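Long-range contacts in acetyl xylan esterase (PDB 6AGQ), which probably removes acetyl groups from acetylated xylan and other acetyl esters, acting at low temperature as a serine hydrolase of the alpha/beta-hydrolase fold: residues 183-188 against 208-213; 204-209 against 264-269; 223-228 against 274-279; 254-259 against 286-291. All blocks are in the same frame, centred on the assembly; numbering follows the deposited sequence.

Contact 1 of 4, residues 183-188 against 208-213; sequences GGSQGG and FPFLCH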
loop_
_atom_site.group_PDB
_atom_site.type_symbol
_atom_site.label_atom_id
_atom_site.label_comp_id
_atom_site.label_asym_id
_atom_site.label_seq_id
_atom_site.Cartn_x
_atom_site.Cartn_y
_atom_site.Cartn_z
ATOM N N GLY A 183 16.655 24.494 -12.574
ATOM C CA GLY A 183 15.508 23.614 -12.669
ATOM C C GLY A 183 15.644 22.377 -11.846
ATOM O O GLY A 183 16.774 21.882 -11.614
ATOM N N GLY A 184 14.504 21.886 -11.400
ATOM C CA GLY A 184 14.444 20.621 -10.711
ATOM C C GLY A 184 14.012 19.446 -11.588
ATOM O O GLY A 184 13.076 19.543 -12.394
ATOM N N SER A 185 14.692 18.328 -11.393
ATOM C CA SER A 185 14.392 17.091 -12.056
ATOM C C SER A 185 14.546 17.103 -13.588
ATOM O O SER A 185 15.639 17.318 -14.046
ATOM C CB SER A 185 13.071 16.544 -11.609
ATOM O OG SER A 185 13.066 15.183 -12.079
ATOM N N GLN A 186 13.521 16.860 -14.398
ATOM C CA GLN A 186 13.664 17.222 -15.791
ATOM C C GLN A 186 14.309 18.636 -15.936
ATOM O O GLN A 186 15.129 18.828 -16.797
ATOM C CB GLN A 186 12.335 17.244 -16.491
ATOM C CG GLN A 186 12.381 17.654 -17.958
ATOM C CD GLN A 186 10.990 17.592 -18.595
ATOM O OE1 GLN A 186 10.737 16.762 -19.452
ATOM N NE2 GLN A 186 10.072 18.456 -18.137
ATOM N N GLY A 187 13.861 19.589 -15.136
ATOM C CA GLY A 187 14.362 20.976 -15.181
ATOM C C GLY A 187 15.872 21.020 -15.073
ATOM O O GLY A 187 16.487 21.816 -15.731
ATOM N N GLY A 188 16.429 20.171 -14.192
ATOM C CA GLY A 188 17.832 20.091 -13.863
ATOM C C GLY A 188 18.595 19.478 -14.978
ATOM O O GLY A 188 19.649 19.971 -15.342
ATOM N N PHE A 208 18.407 17.797 -8.287
ATOM C CA PHE A 208 18.164 16.366 -8.604
ATOM C C PHE A 208 17.874 16.027 -10.059
ATOM O O PHE A 208 16.764 15.580 -10.396
ATOM C CB PHE A 208 17.234 15.640 -7.602
ATOM C CG PHE A 208 15.977 16.349 -7.217
ATOM C CD1 PHE A 208 14.948 16.584 -8.139
ATOM C CD2 PHE A 208 15.736 16.645 -5.873
ATOM C CE1 PHE A 208 13.743 17.171 -7.743
ATOM C CE2 PHE A 208 14.535 17.211 -5.459
ATOM C CZ PHE A 208 13.536 17.480 -6.393
ATOM N N PRO A 209 18.915 16.198 -10.936
ATOM C CA PRO A 209 18.670 16.203 -12.348
ATOM C C PRO A 209 18.290 14.806 -12.879
ATOM O O PRO A 209 18.937 13.800 -12.545
ATOM C CB PRO A 209 19.967 16.712 -12.945
ATOM C CG PRO A 209 21.009 16.460 -11.912
ATOM C CD PRO A 209 20.302 16.569 -10.614
ATOM N N PHE A 210 17.203 14.809 -13.652
ATOM C CA PHE A 210 16.694 13.707 -14.464
ATOM C C PHE A 210 17.455 13.730 -15.779
ATOM O O PHE A 210 18.282 14.650 -16.016
ATOM C CB PHE A 210 15.178 13.944 -14.633
ATOM C CG PHE A 210 14.465 12.915 -15.415
ATOM C CD1 PHE A 210 14.377 11.610 -14.964
ATOM C CD2 PHE A 210 13.803 13.262 -16.585
ATOM C CE1 PHE A 210 13.685 10.645 -15.691
ATOM C CE2 PHE A 210 13.145 12.303 -17.324
ATOM C CZ PHE A 210 13.096 10.988 -16.885
ATOM N N LEU A 211 17.282 12.676 -16.596
ATOM C CA LEU A 211 18.007 12.560 -17.881
ATOM C C LEU A 211 19.519 12.359 -17.733
ATOM O O LEU A 211 20.294 12.789 -18.601
ATOM C CB LEU A 211 17.761 13.758 -18.830
ATOM C CG LEU A 211 16.305 14.271 -18.879
ATOM C CD1 LEU A 211 16.132 15.678 -19.467
ATOM C CD2 LEU A 211 15.454 13.255 -19.618
ATOM N N CYS A 212 19.943 11.667 -16.678
ATOM C CA CYS A 212 21.373 11.398 -16.442
ATOM C C CYS A 212 21.558 9.900 -16.299
ATOM O O CYS A 212 20.743 9.212 -15.692
ATOM C CB CYS A 212 21.936 12.088 -15.185
ATOM S SG CYS A 212 21.873 13.926 -15.184
ATOM N N HIS A 213 22.684 9.441 -16.830
ATOM C CA HIS A 213 23.131 8.088 -16.763
ATOM C C HIS A 213 22.013 7.084 -17.041
ATOM O O HIS A 213 21.711 6.256 -16.176
ATOM C CB HIS A 213 23.835 7.908 -15.399
ATOM C CG HIS A 213 24.785 6.759 -15.361
ATOM N ND1 HIS A 213 25.164 6.065 -16.493
ATOM C CD2 HIS A 213 25.457 6.194 -14.329
ATOM C CE1 HIS A 213 26.003 5.096 -16.157
ATOM N NE2 HIS A 213 26.186 5.145 -14.848
#
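F210 N donates to S185 O at 3.0 Å in a nearly straight bond (171° at the hydrogen), although the nitrogen stands well above the carbonyl plane. A CA-H...O contact from S185 CA to F208 O, 3.3 Å long, ties the same turn to the residues preceding F210. With phi/psi of 63°/-119°, S185 has the strained backbone of a nucleophile elbow. The GxSxG pattern (G183, S185, G187) fits that motif, and S185 is probably the nucleophile. The tightness shows at G188 too, where a beta carbon would press against P209 CA. S185 OG, anti to the backbone N, passes 3.5 Å from F210 CB and is hydrogen-bonded to H303 NE2, consistent with a catalytic Ser-His pair. S185 CB lies at the edge of the F208 ring, in its plane, 3.9 Å from CD1. F210 sets its CB against Q186 N at 3.4 Å, while Q186 CA approaches the edge of its ring. Replacing F208 by an alanine would probably open a gap beside S185 CB and take away the ring that packs against H303. Backbone bonds from V207 N to G183 O and from S185 N to V207 O join the elbow to strand 203-207. P209 is wedged among L192 of helix 186-197, C282 of helix 279-286 and M268 of strand 265-271.

Contact 2 of 4, residues 204-209 against 264-269; sequences ALPVFP and ARTLMA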
loop_
_atom_site.group_PDB
_atom_site.type_symbol
_atom_site.label_atom_id
_atom_site.label_comp_id
_atom_site.label_asym_id
_atom_site.label_seq_id
_atom_site.Cartn_x
_atom_site.Cartn_y
_atom_site.Cartn_z
ATOM N N ALA A 204 25.075 27.328 -13.457
ATOM C CA ALA A 204 24.103 26.238 -13.665
ATOM C C ALA A 204 23.650 25.740 -12.295
ATOM O O ALA A 204 24.505 25.456 -11.462
ATOM C CB ALA A 204 24.716 25.112 -14.459
ATOM N N LEU A 205 22.321 25.707 -12.041
ATOM C CA LEU A 205 21.800 25.288 -10.774
ATOM C C LEU A 205 20.844 24.050 -10.873
ATOM O O LEU A 205 19.686 24.149 -10.463
ATOM C CB LEU A 205 21.095 26.453 -10.099
ATOM C CG LEU A 205 21.984 27.616 -9.622
ATOM C CD1 LEU A 205 22.113 28.678 -10.685
ATOM C CD2 LEU A 205 21.371 28.257 -8.384
ATOM N N PRO A 206 21.337 22.894 -11.349
ATOM C CA PRO A 206 20.523 21.648 -11.342
ATOM C C PRO A 206 20.060 21.131 -9.949
ATOM O O PRO A 206 20.880 20.906 -9.068
ATOM C CB PRO A 206 21.433 20.656 -12.021
ATOM C CG PRO A 206 22.797 21.120 -11.696
ATOM C CD PRO A 206 22.745 22.609 -11.682
ATOM N N VAL A 207 18.766 20.933 -9.759
ATOM C CA VAL A 207 18.276 20.226 -8.573
ATOM C C VAL A 207 17.871 18.788 -8.986
ATOM O O VAL A 207 17.058 18.589 -9.902
ATOM C CB VAL A 207 17.105 21.012 -7.908
ATOM C CG1 VAL A 207 16.464 20.239 -6.778
ATOM C CG2 VAL A 207 17.611 22.334 -7.352
ATOM N N PHE A 208 18.407 17.797 -8.287
ATOM C CA PHE A 208 18.164 16.366 -8.604
ATOM C C PHE A 208 17.874 16.027 -10.059
ATOM O O PHE A 208 16.764 15.580 -10.396
ATOM C CB PHE A 208 17.234 15.640 -7.602
ATOM C CG PHE A 208 15.977 16.349 -7.217
ATOM C CD1 PHE A 208 14.948 16.584 -8.139
ATOM C CD2 PHE A 208 15.736 16.645 -5.873
ATOM C CE1 PHE A 208 13.743 17.171 -7.743
ATOM C CE2 PHE A 208 14.535 17.211 -5.459
ATOM C CZ PHE A 208 13.536 17.480 -6.393
ATOM N N PRO A 209 18.915 16.198 -10.936
ATOM C CA PRO A 209 18.670 16.203 -12.348
ATOM C C PRO A 209 18.290 14.806 -12.879
ATOM O O PRO A 209 18.937 13.800 -12.545
ATOM C CB PRO A 209 19.967 16.712 -12.945
ATOM C CG PRO A 209 21.009 16.460 -11.912
ATOM C CD PRO A 209 20.302 16.569 -10.614
ATOM N N ALA A 264 30.651 26.685 -17.068
ATOM C CA ALA A 264 29.918 27.344 -16.019
ATOM C C ALA A 264 30.219 26.756 -14.646
ATOM O O ALA A 264 30.475 25.581 -14.507
ATOM C CB ALA A 264 28.373 27.298 -16.320
ATOM N N ARG A 265 30.189 27.627 -13.644
ATOM C CA ARG A 265 30.206 27.268 -12.235
ATOM C C ARG A 265 28.866 26.663 -11.875
ATOM O O ARG A 265 27.863 27.248 -12.224
ATOM C CB ARG A 265 30.486 28.530 -11.373
ATOM C CG ARG A 265 30.422 28.273 -9.881
ATOM C CD ARG A 265 30.684 29.526 -9.028
ATOM N NE ARG A 265 31.888 30.210 -9.455
ATOM C CZ ARG A 265 33.132 29.992 -9.010
ATOM N NH1 ARG A 265 33.416 29.118 -8.031
ATOM N NH2 ARG A 265 34.119 30.742 -9.522
ATOM N N THR A 266 28.854 25.537 -11.169
ATOM C CA THR A 266 27.636 24.725 -10.963
ATOM C C THR A 266 27.375 24.454 -9.476
ATOM O O THR A 266 28.331 24.156 -8.730
ATOM C CB THR A 266 27.787 23.373 -11.643
ATOM O OG1 THR A 266 28.091 23.579 -13.018
ATOM C CG2 THR A 266 26.504 22.535 -11.577
ATOM N N LEU A 267 26.104 24.608 -9.060
ATOM C CA LEU A 267 25.612 24.262 -7.716
ATOM C C LEU A 267 24.554 23.229 -7.932
ATOM O O LEU A 267 23.422 23.562 -8.398
ATOM C CB LEU A 267 24.966 25.452 -6.991
ATOM C CG LEU A 267 24.281 25.137 -5.626
ATOM C CD1 LEU A 267 25.311 24.753 -4.585
ATOM C CD2 LEU A 267 23.483 26.283 -5.066
ATOM N N MET A 268 24.880 22.000 -7.569
ATOM C CA MET A 268 23.969 20.898 -7.603
ATOM C C MET A 268 23.394 20.435 -6.251
ATOM O O MET A 268 24.143 20.160 -5.348
ATOM C CB MET A 268 24.636 19.720 -8.311
ATOM C CG MET A 268 23.603 18.643 -8.627
ATOM S SD MET A 268 24.171 17.183 -9.462
ATOM C CE MET A 268 24.878 17.827 -10.996
ATOM N N ALA A 269 22.074 20.288 -6.163
ATOM C CA ALA A 269 21.385 19.550 -5.105
ATOM C C ALA A 269 21.199 18.059 -5.411
ATOM O O ALA A 269 20.719 17.670 -6.499
ATOM C CB ALA A 269 19.985 20.140 -4.876
HETATM O O HOH W 1 20.935 23.819 -7.401
#
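P206 and M268 meet on neighbouring parallel strands of the alpha/beta-hydrolase sheet, 203-207 and 265-271, whose short segments run 14° apart with axes 4.8 Å from each other. M268 CG is anti to the backbone N (chi1 -168°), and a bend at chi3 (-59°) turns CE to within 4.0 Å of P206 CG. The thioether and the proline ring cross at about a right angle. M268 SD sits 4.1 Å from P209 CG, again with the side chains crossed. T266 also packs on P206: its CG2, anti to its own backbone N, lies against P206 CD at 3.8 Å, while OG1 is turned toward A204 CB. An alanine in place of M268 would probably leave a gap between P206 and P209, removing the sulfur and methyl group that fill it. This face is backed by helix 279-286, through C282 and Y286. On the other face, V207 CG1 touches A269 CB and also lies over the centre of the F208 ring, and helix 309-320 packs on L205, V207 and L267. Four backbone bonds join the strands: A204 N to R265 O, L267 N to A204 O, A269 N to P206 O and F208 N to A269 O. P206 has no N-H to offer L267 O; P206 CD approaches that oxygen at 3.5 Å instead, and a water donates to L267 O at 2.7 Å.

Contact 3 of 4, residues 223-228 against 274-279; sequences SGPYVE and DITCPP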
loop_
_atom_site.group_PDB
_atom_site.type_symbol
_atom_site.label_atom_id
_atom_site.label_comp_id
_atom_site.label_asym_id
_atom_site.label_seq_id
_atom_site.Cartn_x
_atom_site.Cartn_y
_atom_site.Cartn_z
ATOM N N SER A 223 12.048 4.793 -10.145
ATOM C CA SER A 223 10.608 5.123 -10.316
ATOM C C SER A 223 10.424 6.400 -11.175
ATOM O O SER A 223 11.405 6.965 -11.698
ATOM C CB SER A 223 9.962 5.333 -8.952
ATOM O OG SER A 223 10.158 4.209 -8.135
ATOM N N GLY A 224 9.167 6.802 -11.369
ATOM C CA GLY A 224 8.800 7.948 -12.249
ATOM C C GLY A 224 9.107 7.702 -13.722
ATOM O O GLY A 224 9.126 6.564 -14.189
ATOM N N PRO A 225 9.384 8.754 -14.465
ATOM C CA PRO A 225 9.480 8.641 -15.940
ATOM C C PRO A 225 10.523 7.653 -16.512
ATOM O O PRO A 225 10.335 7.150 -17.628
ATOM C CB PRO A 225 9.823 10.092 -16.392
ATOM C CG PRO A 225 10.114 10.885 -15.133
ATOM C CD PRO A 225 9.580 10.129 -13.956
ATOM N N TYR A 226 11.607 7.361 -15.785
ATOM C CA TYR A 226 12.499 6.302 -16.227
ATOM C C TYR A 226 11.779 4.938 -16.481
ATOM O O TYR A 226 12.189 4.179 -17.345
ATOM C CB TYR A 226 13.656 6.109 -15.290
ATOM C CG TYR A 226 14.677 7.196 -15.255
ATOM C CD1 TYR A 226 15.376 7.563 -16.414
ATOM C CD2 TYR A 226 14.997 7.833 -14.062
ATOM C CE1 TYR A 226 16.333 8.552 -16.392
ATOM C CE2 TYR A 226 15.995 8.825 -14.015
ATOM C CZ TYR A 226 16.646 9.205 -15.185
ATOM O OH TYR A 226 17.648 10.155 -15.163
ATOM N N VAL A 227 10.694 4.667 -15.776
ATOM C CA VAL A 227 9.924 3.470 -15.989
ATOM C C VAL A 227 9.345 3.339 -17.447
ATOM O O VAL A 227 9.151 2.225 -17.918
ATOM C CB VAL A 227 8.815 3.313 -14.901
ATOM C CG1 VAL A 227 7.574 4.103 -15.226
ATOM C CG2 VAL A 227 8.402 1.851 -14.745
ATOM N N GLU A 228 9.086 4.458 -18.146
ATOM C CA GLU A 228 8.605 4.435 -19.541
ATOM C C GLU A 228 9.627 3.708 -20.431
ATOM O O GLU A 228 9.269 3.010 -21.344
ATOM C CB GLU A 228 8.408 5.865 -20.067
ATOM C CG GLU A 228 7.309 6.670 -19.368
ATOM C CD GLU A 228 7.186 8.128 -19.883
ATOM O OE1 GLU A 228 7.448 8.388 -21.065
ATOM O OE2 GLU A 228 6.793 9.040 -19.109
ATOM N N ASP A 274 16.350 9.650 -2.855
ATOM C CA ASP A 274 15.604 9.833 -4.105
ATOM C C ASP A 274 15.587 8.494 -4.884
ATOM O O ASP A 274 16.649 7.958 -5.237
ATOM C CB ASP A 274 16.293 10.926 -4.930
ATOM C CG ASP A 274 15.377 11.568 -5.984
ATOM O OD1 ASP A 274 14.569 10.814 -6.617
ATOM O OD2 ASP A 274 15.532 12.831 -6.198
ATOM N N ILE A 275 14.397 7.969 -5.090
ATOM C CA ILE A 275 14.180 6.795 -5.967
ATOM C C ILE A 275 13.770 7.120 -7.411
ATOM O O ILE A 275 13.719 6.199 -8.252
ATOM C CB ILE A 275 13.187 5.765 -5.351
ATOM C CG1 ILE A 275 11.779 6.354 -5.188
ATOM C CG2 ILE A 275 13.713 5.288 -4.008
ATOM C CD1 ILE A 275 10.710 5.294 -4.993
ATOM N N THR A 276 13.517 8.405 -7.697
ATOM C CA THR A 276 13.193 8.865 -9.043
ATOM C C THR A 276 14.385 9.312 -9.874
ATOM O O THR A 276 14.484 8.947 -11.026
ATOM C CB THR A 276 12.122 9.943 -8.954
ATOM O OG1 THR A 276 10.940 9.296 -8.476
ATOM C CG2 THR A 276 11.833 10.577 -10.310
ATOM N N CYS A 277 15.227 10.182 -9.314
ATOM C CA CYS A 277 16.569 10.482 -9.849
ATOM C C CYS A 277 17.599 9.985 -8.797
ATOM O O CYS A 277 18.033 10.728 -7.900
ATOM C CB CYS A 277 16.736 11.968 -10.171
ATOM S SG CYS A 277 15.334 12.635 -11.132
ATOM N N PRO A 278 17.943 8.702 -8.880
ATOM C CA PRO A 278 18.753 8.099 -7.823
ATOM C C PRO A 278 20.099 8.773 -7.766
ATOM O O PRO A 278 20.612 9.129 -8.827
ATOM C CB PRO A 278 18.915 6.651 -8.261
ATOM C CG PRO A 278 17.867 6.448 -9.305
ATOM C CD PRO A 278 17.758 7.771 -10.003
ATOM N N PRO A 279 20.636 8.963 -6.551
ATOM C CA PRO A 279 21.788 9.808 -6.345
ATOM C C PRO A 279 23.048 9.376 -7.100
ATOM O O PRO A 279 23.836 10.237 -7.471
ATOM C CB PRO A 279 21.970 9.779 -4.835
ATOM C CG PRO A 279 21.339 8.505 -4.413
ATOM C CD PRO A 279 20.230 8.271 -5.316
#
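Y226 turns the edge of its ring to T276, whose carbonyl O lies in the ring plane 3.3 Å from CD2 and almost equally near CE2. Two anchors beyond the segments fix the ring: Y226 OH accepts from C212 N, and the ring meets that of F210 with the planes inclined at about 50°. S223 engages the start of the other loop. Its N donates to I275 O at 2.9 Å, and its OG, anti to the carbonyl carbon, comes within 3.4 Å of I275 CD1. I275 holds CG1 in the crowded position between N and carbonyl carbon (chi1 64°), which sets CG1 4.0 Å from S223 OG and carries CD1 on toward that oxygen. Loop 274-279 is folded by an Asx turn, in which D274 OD1 takes T276 N nearly head-on, widened into an Asx motif by C277 N, which comes from above the carboxylate plane; each bond is 2.8 Å long. D274 follows strand 265-271 and its side chain touches H303, a placement consistent with the acid of an alpha/beta-hydrolase catalytic triad, and the turn holds one of its oxygens in place. T276 sets its methyl group against S223 O and the P225 ring, with CG2 3.9 Å from S223 O and 4.3 Å from P225 CD. At G224, between those two residues, a beta carbon would collide with P225 CD and press on T276 CG2, and the positive phi of 66° likewise suits glycine.

Contact 4 of 4, residues 254-259 against 286-291; sequences DGMNMA and YNHLAG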
loop_
_atom_site.group_PDB
_atom_site.type_symbol
_atom_site.label_atom_id
_atom_site.label_comp_id
_atom_site.label_asym_id
_atom_site.label_seq_id
_atom_site.Cartn_x
_atom_site.Cartn_y
_atom_site.Cartn_z
ATOM N N ASP A 254 22.254 12.603 -22.768
ATOM C CA ASP A 254 22.555 12.207 -21.400
ATOM C C ASP A 254 23.292 13.341 -20.660
ATOM O O ASP A 254 24.363 13.779 -21.068
ATOM C CB ASP A 254 23.363 10.917 -21.363
ATOM C CG ASP A 254 23.349 10.240 -19.987
ATOM O OD1 ASP A 254 23.672 10.898 -18.960
ATOM O OD2 ASP A 254 23.022 9.031 -19.941
ATOM N N GLY A 255 22.712 13.790 -19.548
ATOM C CA GLY A 255 23.320 14.857 -18.741
ATOM C C GLY A 255 24.766 14.617 -18.300
ATOM O O GLY A 255 25.525 15.556 -18.154
ATOM N N MET A 256 25.141 13.373 -18.084
ATOM C CA MET A 256 26.539 13.021 -17.822
ATOM C C MET A 256 27.496 13.415 -18.983
ATOM O O MET A 256 28.576 13.978 -18.776
ATOM C CB MET A 256 26.581 11.525 -17.579
ATOM C CG MET A 256 27.950 10.907 -17.354
ATOM S SD MET A 256 27.647 9.191 -16.909
ATOM C CE MET A 256 27.479 8.371 -18.498
ATOM N N ASN A 257 27.087 13.152 -20.215
ATOM C CA ASN A 257 27.826 13.655 -21.371
ATOM C C ASN A 257 27.760 15.177 -21.545
ATOM O O ASN A 257 28.758 15.748 -22.005
ATOM C CB ASN A 257 27.351 12.958 -22.662
ATOM C CG ASN A 257 27.581 11.479 -22.621
ATOM O OD1 ASN A 257 28.586 11.003 -22.063
ATOM N ND2 ASN A 257 26.661 10.726 -23.207
ATOM N N MET A 258 26.586 15.826 -21.279
ATOM C CA MET A 258 26.532 17.300 -21.238
ATOM C C MET A 258 27.466 17.921 -20.189
ATOM O O MET A 258 28.173 18.918 -20.475
ATOM C CB MET A 258 25.105 17.814 -20.897
ATOM C CG MET A 258 24.044 17.400 -21.876
ATOM S SD MET A 258 24.489 18.009 -23.478
ATOM C CE MET A 258 23.227 17.135 -24.419
ATOM N N ALA A 259 27.451 17.347 -18.981
ATOM C CA ALA A 259 28.332 17.807 -17.842
ATOM C C ALA A 259 29.798 17.936 -18.216
ATOM O O ALA A 259 30.490 18.831 -17.773
ATOM C CB ALA A 259 28.238 16.862 -16.653
ATOM N N TYR A 286 27.637 15.156 -11.969
ATOM C CA TYR A 286 28.447 16.057 -11.075
ATOM C C TYR A 286 29.954 15.769 -11.179
ATOM O O TYR A 286 30.751 16.659 -11.368
ATOM C CB TYR A 286 27.996 15.902 -9.596
ATOM C CG TYR A 286 28.743 16.791 -8.608
ATOM C CD1 TYR A 286 28.480 18.146 -8.575
ATOM C CD2 TYR A 286 29.728 16.290 -7.745
ATOM C CE1 TYR A 286 29.133 18.985 -7.736
ATOM C CE2 TYR A 286 30.408 17.140 -6.877
ATOM C CZ TYR A 286 30.093 18.502 -6.882
ATOM O OH TYR A 286 30.682 19.482 -6.065
ATOM N N ASN A 287 30.333 14.512 -11.178
ATOM C CA ASN A 287 31.770 14.149 -11.194
ATOM C C ASN A 287 32.448 14.293 -12.563
ATOM O O ASN A 287 33.674 14.153 -12.653
ATOM C CB ASN A 287 31.968 12.722 -10.632
ATOM C CG ASN A 287 31.785 12.668 -9.142
ATOM O OD1 ASN A 287 32.077 13.634 -8.462
ATOM N ND2 ASN A 287 31.275 11.562 -8.628
ATOM N N HIS A 288 31.668 14.588 -13.601
ATOM C CA HIS A 288 32.152 14.940 -14.932
ATOM C C HIS A 288 32.103 16.429 -15.298
ATOM O O HIS A 288 32.575 16.817 -16.325
ATOM C CB HIS A 288 31.350 14.134 -16.003
ATOM C CG HIS A 288 31.865 12.752 -16.210
ATOM N ND1 HIS A 288 31.203 11.635 -15.746
ATOM C CD2 HIS A 288 33.007 12.303 -16.793
ATOM C CE1 HIS A 288 31.891 10.556 -16.067
ATOM N NE2 HIS A 288 32.991 10.931 -16.698
ATOM N N LEU A 289 31.544 17.269 -14.463
ATOM C CA LEU A 289 31.541 18.721 -14.717
ATOM C C LEU A 289 32.974 19.179 -14.928
ATOM O O LEU A 289 33.855 18.739 -14.215
ATOM C CB LEU A 289 30.919 19.457 -13.544
ATOM C CG LEU A 289 29.400 19.221 -13.350
ATOM C CD1 LEU A 289 28.970 19.828 -12.053
ATOM C CD2 LEU A 289 28.567 19.828 -14.472
ATOM N N ALA A 290 33.198 19.995 -15.942
ATOM C CA ALA A 290 34.525 20.476 -16.265
ATOM C C ALA A 290 34.874 21.743 -15.422
ATOM O O ALA A 290 36.046 21.947 -15.076
ATOM C CB ALA A 290 34.635 20.754 -17.771
ATOM N N GLY A 291 33.884 22.557 -15.043
ATOM C CA GLY A 291 34.181 23.838 -14.351
ATOM C C GLY A 291 34.047 23.714 -12.848
ATOM O O GLY A 291 33.682 22.669 -12.367
#
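A259 O, at the end of helix 255-259, is approached by L289 CA in a CA-H...O contact of 3.2 Å and by A290 N in a weak hydrogen bond of 3.5 Å. The short helix thereby abuts a type I beta turn, Y286 to L289, that begins on the last residue of helix 279-286 and leads toward edge strand 293-298 of the alpha/beta-hydrolase sheet. H288 reaches toward the helix from this turn. Its CB lies 4.2 Å from A259 CB, and its ring crosses the M256 side chain obliquely, with M256 CG 3.7 Å from H288 ND1. The M256 sulfur stands 5.2 Å from the ring centroid, well off the ring normal, as a Met-aromatic contact. Beyond it, a bend at chi3 (84°) carries M256 CE toward H213. H288 ND1 is hydrogen-bonded to A284 O, which restrains the rotation of the imidazole beside the thioether. L289 contributes CD2, which packs on A259 CB at 3.7 Å, and its other branch, CD1, meets T266 CG2 of strand 265-271. At the start of the helix D254 is the N-cap: its OD1 accepts from M256 N at 3.0 Å through the anti lone pair and also receives H213 N.

Overall arrangement
Contacts 1 and 2 are buried and share F208 and P209: the elbow packs on the loop that continues strand 203-207, and that strand pairs with strand 265-271. Contact 2 is regular sheet bonding with apolar side chains on both faces, whereas contact 1 depends on one backbone bond and close packing round a strained turn. Contact 3 lies at the surface, with loop carbonyls meeting a backbone N-H and a ring edge; the hydrogen bond from C212 N to Y226 OH joins it to contact 1. Contact 4, also buried, is mainly apolar, with one weak bond. It meets contact 1 through D254 and H213, and contact 2 through L289 and T266, but does not touch contact 3.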